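Local coordinates for GPI-anchored protein LLG1 (PDB 6A5D) that probably acts at the plant cell surface as a GPI-anchored partner of receptor kinases in the perception of RALF peptides, at residues A[23-33]-A[63-74]; A[47-57]-A[87-97]. All coordinates share one frame; numbering follows the deposited sequence.

Contact 1 (A[23-33]-A[63-74])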
loop_
_atom_site.group_PDB
_atom_site.type_symbol
_atom_site.label_atom_id
_atom_site.label_comp_id
_atom_site.label_asym_id
_atom_site.label_seq_id
_atom_site.Cartn_x
_atom_site.Cartn_y
_atom_site.Cartn_z
ATOM N N LYS A 23 -7.606 14.965 11.018
ATOM C CA LYS A 23 -7.949 14.291 9.770
ATOM C C LYS A 23 -9.354 13.687 9.816
ATOM O O LYS A 23 -9.838 13.290 10.873
ATOM C CB LYS A 23 -6.925 13.198 9.447
ATOM C CG LYS A 23 -5.512 13.710 9.205
ATOM C CD LYS A 23 -5.510 14.722 8.077
ATOM C CE LYS A 23 -4.150 15.388 7.904
ATOM N NZ LYS A 23 -4.236 16.537 6.960
ATOM N N LYS A 24 -10.013 13.610 8.665
ATOM C CA LYS A 24 -11.311 12.962 8.608
ATOM C C LYS A 24 -11.136 11.454 8.742
ATOM O O LYS A 24 -10.092 10.895 8.390
ATOM C CB LYS A 24 -11.946 13.275 7.260
ATOM C CG LYS A 24 -12.099 14.766 7.050
ATOM C CD LYS A 24 -12.391 15.122 5.618
ATOM C CE LYS A 24 -12.497 16.624 5.512
ATOM N NZ LYS A 24 -12.646 17.064 4.104
ATOM N N THR A 25 -12.158 10.806 9.293
ATOM C CA THR A 25 -12.140 9.360 9.485
ATOM C C THR A 25 -12.252 8.652 8.144
ATOM O O THR A 25 -13.232 8.835 7.416
ATOM C CB THR A 25 -13.317 8.967 10.368
ATOM O OG1 THR A 25 -13.142 9.555 11.660
ATOM C CG2 THR A 25 -13.365 7.453 10.534
ATOM N N CYS A 26 -11.282 7.803 7.832
ATOM C CA CYS A 26 -11.285 7.149 6.533
ATOM C C CYS A 26 -12.563 6.332 6.381
ATOM O O CYS A 26 -12.895 5.545 7.280
ATOM C CB CYS A 26 -10.087 6.217 6.395
ATOM S SG CYS A 26 -9.973 5.555 4.727
ATOM N N PRO A 27 -13.314 6.498 5.283
ATOM C CA PRO A 27 -14.526 5.685 5.097
ATOM C C PRO A 27 -14.268 4.256 4.641
ATOM O O PRO A 27 -15.200 3.440 4.690
ATOM C CB PRO A 27 -15.308 6.464 4.035
ATOM C CG PRO A 27 -14.265 7.172 3.253
ATOM C CD PRO A 27 -13.153 7.505 4.217
ATOM N N VAL A 28 -13.058 3.939 4.179
ATOM C CA VAL A 28 -12.676 2.571 3.829
ATOM C C VAL A 28 -12.254 1.832 5.088
ATOM O O VAL A 28 -11.426 2.320 5.864
ATOM C CB VAL A 28 -11.542 2.574 2.785
ATOM C CG1 VAL A 28 -11.060 1.141 2.476
ATOM C CG2 VAL A 28 -11.985 3.297 1.511
ATOM N N ASN A 29 -12.841 0.659 5.309
ATOM C CA ASN A 29 -12.599 -0.094 6.545
ATOM C C ASN A 29 -11.367 -0.990 6.400
ATOM O O ASN A 29 -11.442 -2.219 6.341
ATOM C CB ASN A 29 -13.828 -0.896 6.947
ATOM C CG ASN A 29 -13.810 -1.286 8.414
ATOM O OD1 ASN A 29 -12.787 -1.157 9.101
ATOM N ND2 ASN A 29 -14.942 -1.781 8.902
ATOM N N PHE A 30 -10.203 -0.337 6.379
ATOM C CA PHE A 30 -8.953 -1.062 6.191
ATOM C C PHE A 30 -8.735 -2.118 7.264
ATOM O O PHE A 30 -8.145 -3.166 6.977
ATOM C CB PHE A 30 -7.783 -0.080 6.144
ATOM C CG PHE A 30 -7.670 0.647 4.840
ATOM C CD1 PHE A 30 -7.234 -0.028 3.727
ATOM C CD2 PHE A 30 -7.969 2.004 4.730
ATOM C CE1 PHE A 30 -7.117 0.609 2.502
ATOM C CE2 PHE A 30 -7.854 2.652 3.517
ATOM C CZ PHE A 30 -7.423 1.958 2.397
ATOM N N GLU A 31 -9.249 -1.886 8.478
ATOM C CA GLU A 31 -9.032 -2.831 9.569
ATOM C C GLU A 31 -9.453 -4.247 9.198
ATOM O O GLU A 31 -8.784 -5.220 9.570
ATOM C CB GLU A 31 -9.785 -2.385 10.820
ATOM C CG GLU A 31 -9.520 -3.344 11.981
ATOM C CD GLU A 31 -10.183 -2.940 13.275
ATOM O OE1 GLU A 31 -10.845 -1.886 13.308
ATOM O OE2 GLU A 31 -9.995 -3.678 14.274
ATOM N N PHE A 32 -10.538 -4.382 8.442
ATOM C CA PHE A 32 -11.145 -5.679 8.186
ATOM C C PHE A 32 -11.017 -6.151 6.747
ATOM O O PHE A 32 -11.679 -7.119 6.354
ATOM C CB PHE A 32 -12.594 -5.709 8.677
ATOM C CG PHE A 32 -12.701 -5.689 10.168
ATOM C CD1 PHE A 32 -12.352 -6.812 10.903
ATOM C CD2 PHE A 32 -13.088 -4.544 10.841
ATOM C CE1 PHE A 32 -12.428 -6.806 12.280
ATOM C CE2 PHE A 32 -13.161 -4.535 12.230
ATOM C CZ PHE A 32 -12.832 -5.667 12.942
ATOM N N MET A 33 -10.175 -5.506 5.957
ATOM C CA MET A 33 -9.952 -5.942 4.594
ATOM C C MET A 33 -9.061 -7.173 4.574
ATOM O O MET A 33 -8.498 -7.601 5.590
ATOM C CB MET A 33 -9.337 -4.820 3.763
ATOM C CG MET A 33 -10.344 -3.718 3.535
ATOM S SD MET A 33 -9.717 -2.296 2.608
ATOM C CE MET A 33 -9.291 -3.056 1.035
ATOM N N TYR A 63 -8.164 2.158 -4.336
ATOM C CA TYR A 63 -8.555 3.104 -3.299
ATOM C C TYR A 63 -7.836 4.438 -3.415
ATOM O O TYR A 63 -7.811 5.202 -2.448
ATOM C CB TYR A 63 -8.386 2.479 -1.908
ATOM C CG TYR A 63 -9.181 1.200 -1.826
ATOM C CD1 TYR A 63 -10.549 1.249 -1.614
ATOM C CD2 TYR A 63 -8.590 -0.047 -2.043
ATOM C CE1 TYR A 63 -11.319 0.103 -1.583
ATOM C CE2 TYR A 63 -9.361 -1.216 -2.026
ATOM C CZ TYR A 63 -10.722 -1.128 -1.788
ATOM O OH TYR A 63 -11.540 -2.243 -1.761
ATOM N N THR A 64 -7.267 4.750 -4.588
ATOM C CA THR A 64 -6.564 6.025 -4.727
ATOM C C THR A 64 -7.482 7.213 -4.450
ATOM O O THR A 64 -7.028 8.224 -3.897
ATOM C CB THR A 64 -5.897 6.171 -6.103
ATOM O OG1 THR A 64 -6.855 5.949 -7.153
ATOM C CG2 THR A 64 -4.764 5.193 -6.253
ATOM N N ASP A 65 -8.769 7.116 -4.802
ATOM C CA ASP A 65 -9.688 8.217 -4.508
ATOM C C ASP A 65 -9.627 8.577 -3.027
ATOM O O ASP A 65 -9.504 9.751 -2.656
ATOM C CB ASP A 65 -11.136 7.839 -4.844
ATOM C CG ASP A 65 -11.434 7.767 -6.345
ATOM O OD1 ASP A 65 -10.582 8.094 -7.188
ATOM O OD2 ASP A 65 -12.583 7.380 -6.667
ATOM N N GLN A 66 -9.712 7.569 -2.164
ATOM C CA GLN A 66 -9.746 7.816 -0.730
ATOM C C GLN A 66 -8.349 8.033 -0.167
ATOM O O GLN A 66 -8.150 8.915 0.675
ATOM C CB GLN A 66 -10.453 6.658 -0.019
ATOM C CG GLN A 66 -11.885 6.428 -0.501
ATOM C CD GLN A 66 -12.001 5.366 -1.592
ATOM O OE1 GLN A 66 -11.198 5.292 -2.508
ATOM N NE2 GLN A 66 -13.019 4.525 -1.477
ATOM N N LEU A 67 -7.364 7.281 -0.665
ATOM C CA LEU A 67 -5.998 7.427 -0.180
ATOM C C LEU A 67 -5.452 8.815 -0.479
ATOM O O LEU A 67 -4.670 9.364 0.305
ATOM C CB LEU A 67 -5.109 6.359 -0.806
ATOM C CG LEU A 67 -5.359 4.933 -0.318
ATOM C CD1 LEU A 67 -4.621 3.934 -1.191
ATOM C CD2 LEU A 67 -4.923 4.764 1.141
ATOM N N ASN A 68 -5.830 9.385 -1.622
ATOM C CA ASN A 68 -5.359 10.705 -2.039
ATOM C C ASN A 68 -6.244 11.834 -1.548
ATOM O O ASN A 68 -6.112 12.969 -2.032
ATOM C CB ASN A 68 -5.140 10.785 -3.550
ATOM C CG ASN A 68 -3.912 10.021 -4.000
ATOM O OD1 ASN A 68 -2.945 9.875 -3.248
ATOM N ND2 ASN A 68 -3.939 9.528 -5.225
ATOM N N ASP A 69 -7.176 11.544 -0.652
ATOM C CA ASP A 69 -7.860 12.591 0.095
ATOM C C ASP A 69 -6.918 12.986 1.223
ATOM O O ASP A 69 -6.851 12.327 2.265
ATOM C CB ASP A 69 -9.196 12.092 0.621
ATOM C CG ASP A 69 -9.901 13.123 1.477
ATOM O OD1 ASP A 69 -9.360 14.237 1.657
ATOM O OD2 ASP A 69 -11.013 12.824 1.945
ATOM N N LEU A 70 -6.182 14.078 1.006
ATOM C CA LEU A 70 -5.147 14.500 1.934
ATOM C C LEU A 70 -5.711 14.993 3.260
ATOM O O LEU A 70 -4.953 15.135 4.227
ATOM C CB LEU A 70 -4.352 15.627 1.267
ATOM C CG LEU A 70 -3.652 15.276 -0.050
ATOM C CD1 LEU A 70 -2.933 16.481 -0.651
ATOM C CD2 LEU A 70 -2.693 14.117 0.129
ATOM N N SER A 71 -7.011 15.250 3.324
ATOM C CA SER A 71 -7.675 15.672 4.550
ATOM C C SER A 71 -8.132 14.503 5.407
ATOM O O SER A 71 -8.647 14.725 6.508
ATOM C CB SER A 71 -8.857 16.578 4.213
ATOM O OG SER A 71 -9.967 15.800 3.807
ATOM N N SER A 72 -7.949 13.273 4.942
ATOM C CA SER A 72 -8.382 12.082 5.660
ATOM C C SER A 72 -7.180 11.300 6.164
ATOM O O SER A 72 -6.035 11.530 5.756
ATOM C CB SER A 72 -9.221 11.189 4.742
ATOM O OG SER A 72 -8.355 10.458 3.887
ATOM N N ASP A 73 -7.459 10.344 7.051
ATOM C CA ASP A 73 -6.424 9.460 7.561
ATOM C C ASP A 73 -6.358 8.139 6.803
ATOM O O ASP A 73 -5.796 7.170 7.320
ATOM C CB ASP A 73 -6.567 9.238 9.073
ATOM C CG ASP A 73 -7.870 8.550 9.456
ATOM O OD1 ASP A 73 -8.592 8.058 8.563
ATOM O OD2 ASP A 73 -8.172 8.496 10.672
ATOM N N CYS A 74 -6.869 8.096 5.567
ATOM C CA CYS A 74 -6.925 6.836 4.827
ATOM C C CYS A 74 -5.534 6.253 4.603
ATOM O O CYS A 74 -5.306 5.071 4.862
ATOM C CB CYS A 74 -7.630 7.040 3.488
ATOM S SG CYS A 74 -9.394 7.236 3.651
HETATM O O HOH W 1 -12.788 14.857 2.250
#

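Contact 2 (A[47-57]-A[87-97])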
loop_
_atom_site.group_PDB
_atom_site.type_symbol
_atom_site.label_atom_id
_atom_site.label_comp_id
_atom_site.label_asym_id
_atom_site.label_seq_id
_atom_site.Cartn_x
_atom_site.Cartn_y
_atom_site.Cartn_z
ATOM N N TYR A 47 12.478 -9.541 0.982
ATOM C CA TYR A 47 11.259 -9.210 0.258
ATOM C C TYR A 47 11.562 -8.946 -1.219
ATOM O O TYR A 47 12.451 -8.148 -1.532
ATOM C CB TYR A 47 10.625 -7.962 0.862
ATOM C CG TYR A 47 10.309 -8.051 2.341
ATOM C CD1 TYR A 47 9.225 -8.774 2.800
ATOM C CD2 TYR A 47 11.064 -7.347 3.276
ATOM C CE1 TYR A 47 8.923 -8.830 4.151
ATOM C CE2 TYR A 47 10.764 -7.395 4.619
ATOM C CZ TYR A 47 9.690 -8.138 5.054
ATOM O OH TYR A 47 9.387 -8.198 6.396
ATOM N N PRO A 48 10.894 -9.625 -2.143
ATOM C CA PRO A 48 11.131 -9.370 -3.582
ATOM C C PRO A 48 10.562 -8.020 -3.992
ATOM O O PRO A 48 9.343 -7.820 -3.944
ATOM C CB PRO A 48 10.351 -10.510 -4.257
ATOM C CG PRO A 48 9.273 -10.860 -3.253
ATOM C CD PRO A 48 9.897 -10.682 -1.904
ATOM N N PRO A 49 11.395 -7.078 -4.438
ATOM C CA PRO A 49 10.895 -5.698 -4.652
ATOM C C PRO A 49 9.781 -5.571 -5.682
ATOM O O PRO A 49 8.789 -4.874 -5.430
ATOM C CB PRO A 49 12.158 -4.902 -5.017
ATOM C CG PRO A 49 13.111 -5.950 -5.536
ATOM C CD PRO A 49 12.830 -7.204 -4.750
ATOM N N LYS A 50 9.942 -6.174 -6.861
ATOM C CA LYS A 50 8.935 -6.008 -7.903
ATOM C C LYS A 50 7.635 -6.716 -7.533
ATOM O O LYS A 50 6.542 -6.149 -7.689
ATOM C CB LYS A 50 9.468 -6.513 -9.244
ATOM C CG LYS A 50 8.477 -6.339 -10.391
ATOM C CD LYS A 50 9.123 -6.573 -11.751
ATOM C CE LYS A 50 10.320 -5.656 -11.974
ATOM N NZ LYS A 50 10.475 -5.269 -13.408
ATOM N N GLU A 51 7.724 -7.946 -7.027
ATOM C CA GLU A 51 6.511 -8.662 -6.636
ATOM C C GLU A 51 5.810 -7.984 -5.465
ATOM O O GLU A 51 4.581 -7.908 -5.431
ATOM C CB GLU A 51 6.827 -10.126 -6.296
ATOM C CG GLU A 51 7.175 -11.010 -7.483
ATOM C CD GLU A 51 8.497 -10.652 -8.126
ATOM O OE1 GLU A 51 8.628 -10.833 -9.349
ATOM O OE2 GLU A 51 9.381 -10.166 -7.408
ATOM N N CYS A 52 6.581 -7.426 -4.531
ATOM C CA CYS A 52 5.985 -6.738 -3.396
ATOM C C CYS A 52 5.297 -5.459 -3.835
ATOM O O CYS A 52 4.172 -5.182 -3.409
ATOM C CB CYS A 52 7.050 -6.449 -2.337
ATOM S SG CYS A 52 7.629 -7.918 -1.415
ATOM N N CYS A 53 5.955 -4.661 -4.683
ATOM C CA CYS A 53 5.322 -3.454 -5.198
ATOM C C CYS A 53 4.063 -3.786 -5.986
ATOM O O CYS A 53 3.031 -3.131 -5.813
ATOM C CB CYS A 53 6.309 -2.668 -6.057
ATOM S SG CYS A 53 5.559 -1.217 -6.778
ATOM N N GLY A 54 4.124 -4.808 -6.848
ATOM C CA GLY A 54 2.949 -5.158 -7.633
ATOM C C GLY A 54 1.774 -5.574 -6.770
ATOM O O GLY A 54 0.636 -5.189 -7.039
ATOM N N ALA A 55 2.032 -6.358 -5.724
ATOM C CA ALA A 55 0.952 -6.804 -4.846
ATOM C C ALA A 55 0.357 -5.630 -4.082
ATOM O O ALA A 55 -0.865 -5.556 -3.880
ATOM C CB ALA A 55 1.489 -7.855 -3.877
ATOM N N PHE A 56 1.213 -4.712 -3.635
ATOM C CA PHE A 56 0.747 -3.513 -2.953
ATOM C C PHE A 56 -0.125 -2.653 -3.864
ATOM O O PHE A 56 -1.189 -2.178 -3.438
ATOM C CB PHE A 56 1.966 -2.741 -2.455
ATOM C CG PHE A 56 1.668 -1.351 -1.999
ATOM C CD1 PHE A 56 0.878 -1.123 -0.887
ATOM C CD2 PHE A 56 2.181 -0.260 -2.684
ATOM C CE1 PHE A 56 0.608 0.158 -0.461
ATOM C CE2 PHE A 56 1.918 1.027 -2.250
ATOM C CZ PHE A 56 1.114 1.231 -1.140
ATOM N N LYS A 57 0.306 -2.437 -5.120
ATOM C CA LYS A 57 -0.513 -1.697 -6.080
ATOM C C LYS A 57 -1.820 -2.422 -6.348
ATOM O O LYS A 57 -2.889 -1.799 -6.376
ATOM C CB LYS A 57 0.264 -1.505 -7.383
ATOM C CG LYS A 57 1.306 -0.392 -7.265
ATOM C CD LYS A 57 2.149 -0.191 -8.521
ATOM C CE LYS A 57 3.146 0.939 -8.298
ATOM N NZ LYS A 57 3.888 1.295 -9.552
ATOM N N LYS A 87 3.608 -7.772 9.093
ATOM C CA LYS A 87 4.885 -7.608 9.788
ATOM C C LYS A 87 5.941 -6.985 8.880
ATOM O O LYS A 87 7.076 -7.449 8.800
ATOM C CB LYS A 87 5.372 -8.904 10.434
ATOM C CG LYS A 87 4.403 -9.434 11.464
ATOM C CD LYS A 87 3.503 -10.486 10.839
ATOM C CE LYS A 87 2.911 -11.417 11.891
ATOM N NZ LYS A 87 2.692 -12.781 11.327
ATOM N N TYR A 88 5.544 -5.907 8.172
ATOM C CA TYR A 88 6.450 -5.278 7.217
ATOM C C TYR A 88 7.080 -4.031 7.817
ATOM O O TYR A 88 6.421 -3.297 8.559
ATOM C CB TYR A 88 5.680 -4.857 5.965
ATOM C CG TYR A 88 5.112 -6.007 5.174
ATOM C CD1 TYR A 88 5.944 -6.952 4.597
ATOM C CD2 TYR A 88 3.733 -6.141 4.994
ATOM C CE1 TYR A 88 5.419 -8.024 3.875
ATOM C CE2 TYR A 88 3.202 -7.203 4.273
ATOM C CZ TYR A 88 4.051 -8.134 3.718
ATOM O OH TYR A 88 3.548 -9.186 2.992
ATOM N N PRO A 89 8.341 -3.767 7.492
ATOM C CA PRO A 89 8.966 -2.516 7.910
ATOM C C PRO A 89 8.208 -1.330 7.342
ATOM O O PRO A 89 7.752 -1.367 6.189
ATOM C CB PRO A 89 10.368 -2.601 7.285
ATOM C CG PRO A 89 10.613 -4.071 7.106
ATOM C CD PRO A 89 9.270 -4.673 6.793
ATOM N N PRO A 90 8.059 -0.255 8.113
ATOM C CA PRO A 90 7.392 0.939 7.580
ATOM C C PRO A 90 8.182 1.498 6.406
ATOM O O PRO A 90 9.409 1.564 6.437
ATOM C CB PRO A 90 7.389 1.910 8.768
ATOM C CG PRO A 90 8.542 1.450 9.633
ATOM C CD PRO A 90 8.564 -0.054 9.483
ATOM N N GLY A 91 7.458 1.889 5.360
ATOM C CA GLY A 91 8.062 2.398 4.153
ATOM C C GLY A 91 8.563 1.351 3.174
ATOM O O GLY A 91 9.053 1.724 2.098
ATOM N N LEU A 92 8.448 0.125 3.475
ATOM C CA LEU A 92 8.936 -0.935 2.587
ATOM C C LEU A 92 8.359 -0.788 1.178
ATOM O O LEU A 92 9.098 -0.705 0.194
ATOM C CB LEU A 92 8.591 -2.313 3.156
ATOM C CG LEU A 92 8.980 -3.518 2.296
ATOM C CD1 LEU A 92 10.489 -3.588 2.122
ATOM C CD2 LEU A 92 8.446 -4.806 2.901
ATOM N N PHE A 93 7.005 -0.764 1.094
ATOM C CA PHE A 93 6.361 -0.739 -0.216
ATOM C C PHE A 93 6.619 0.568 -0.937
ATOM O O PHE A 93 6.881 0.573 -2.145
ATOM C CB PHE A 93 4.865 -1.023 -0.072
ATOM C CG PHE A 93 4.603 -2.364 0.500
ATOM C CD1 PHE A 93 4.720 -3.491 -0.292
ATOM C CD2 PHE A 93 4.340 -2.523 1.842
ATOM C CE1 PHE A 93 4.533 -4.757 0.242
ATOM C CE2 PHE A 93 4.149 -3.782 2.390
ATOM C CZ PHE A 93 4.259 -4.906 1.595
ATOM N N ALA A 94 6.569 1.686 -0.213
ATOM C CA ALA A 94 6.930 2.962 -0.814
ATOM C C ALA A 94 8.338 2.913 -1.400
ATOM O O ALA A 94 8.565 3.329 -2.545
ATOM C CB ALA A 94 6.828 4.063 0.239
ATOM N N ASN A 95 9.296 2.372 -0.642
ATOM C CA ASN A 95 10.676 2.286 -1.119
ATOM C C ASN A 95 10.777 1.363 -2.320
ATOM O O ASN A 95 11.384 1.721 -3.339
ATOM C CB ASN A 95 11.590 1.776 0.000
ATOM C CG ASN A 95 11.819 2.809 1.080
ATOM O OD1 ASN A 95 11.592 3.995 0.876
ATOM N ND2 ASN A 95 12.295 2.358 2.237
ATOM N N GLN A 96 10.190 0.160 -2.217
ATOM C CA GLN A 96 10.282 -0.800 -3.318
ATOM C C GLN A 96 9.662 -0.254 -4.596
ATOM O O GLN A 96 10.232 -0.406 -5.684
ATOM C CB GLN A 96 9.593 -2.123 -2.970
ATOM C CG GLN A 96 10.166 -2.872 -1.789
ATOM C CD GLN A 96 9.204 -3.926 -1.284
ATOM O OE1 GLN A 96 7.982 -3.685 -1.206
ATOM N NE2 GLN A 96 9.732 -5.108 -0.945
ATOM N N CYS A 97 8.480 0.371 -4.498
ATOM C CA CYS A 97 7.834 0.878 -5.701
ATOM C C CYS A 97 8.636 2.031 -6.291
ATOM O O CYS A 97 8.744 2.156 -7.518
ATOM C CB CYS A 97 6.396 1.306 -5.394
ATOM S SG CYS A 97 5.236 -0.041 -5.145
HETATM O O HOH W 2 7.054 -9.909 7.044
HETATM O O HOH W 3 12.669 -5.539 -1.135
HETATM O O HOH W 4 9.890 -2.472 -7.496
HETATM O O HOH W 5 7.254 0.571 -9.882
#

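Contact 1 (A[23-33]-A[63-74])
Ser71 OG is held by two charged side chains: it accepts from Lys24 NZ at 3.0 Å and donates to Asp69 OD1 at 2.7 Å. Asp69 OD1 also receives Ser71 N from above its carboxylate plane, an Asx turn that opens the type I beta turn from Asp69 to Ser72. Lysine suits position 24 because its chain, extended beyond CG, reaches along the turn to Ser71 OG and to a water that donates to Asp69 OD2. Beside this turn the backbones form a single beta bridge, in which Lys24 N donates to Ser71 O (2.8 Å), while Asp73 N donates to Lys24 O. Asp73 CG sits between its own N and carbonyl carbon (chi1 63°), which brings OD1 to Cys26 N at 2.8 Å, on the syn side but 24° out of the carboxylate plane. One residue on, the Cys26–Cys74 disulfide makes the junction covalent. Farther along, apolar side chains take over: Phe30 CZ reaches Leu67 CD2 at 4.0 Å, and Met78 of helix 74-86 packs against both. Met33, its chain bent at the last torsion (chi3 62°), makes a Met-aromatic contact: SD lies over the Tyr63 face, 5.0 Å from the ring centroid, and Met33 CE is 3.6 Å from Tyr63 CE2.

Contact 2 (A[47-57]-A[87-97])
The Tyr47 ring carries Leu92 CD2 over the centre of one face, 3.6 Å above the plane, a CH-pi contact, and has a water in plane at its edge that links Tyr47 OH to Lys87 O. Tyr47 CE1 in turn meets the edge of the Tyr88 ring, 3.5 Å from Tyr88 CD1, while Phe93 CZ lies over a face of Tyr88. This cluster flanks a helix pair joined by a disulfide: helices 49-57 and 92-97 cross at -115° with axes 8.6 Å apart. Phe56 and Phe93, buried and apolar against Ile82 of helix 74-86, pack with planes 24° apart, slid so far that the rings barely overlap; instead Phe93 CB makes a CH-pi contact over the Phe56 face, offset toward the rim. Glutamine suits buried position 96: its aliphatic part packs on Pro49, and NE2 donates to a water that also donates to Tyr47 O. Replacing Tyr47 by an alanine removes ring and hydroxyl, and would probably leave the Leu92 methyl and the Tyr88 edge without cover and the water at Lys87 O with one partner fewer. Cys52, against the Gln96 amide, forms a further disulfide with Cys42. Cys53 SG, anti to the backbone N (chi1 177°), is thereby turned to Cys97 SG, 2.0 Å away in the disulfide, and Cys97 SG rests at the Phe56 ring edge, 3.9 Å from Phe56 CD2.

In the fold
Contacts 1 and 2 lie on opposite sides of the chain's centre, their centres about 19 Å apart and their nearest atoms about 6 Å, without touching. Their segments alternate along the chain: 23-33, 47-57, 63-74, then 87-97, with helix 64-67 following directly on helix 49-60. Between them runs helix 74-86, which both use: Met78 meets Phe30 and Leu67 of contact 1 and also Phe56 of contact 2, while Ile82 lies against Phe56 and Phe93. Each contact closes a long loop of chain with a disulfide, so this small domain of helices and loops, without strands, is cross-linked at the amino-terminal surface by contact 1 and nearer its interior by contact 2, in keeping with a secreted, cell-surface protein.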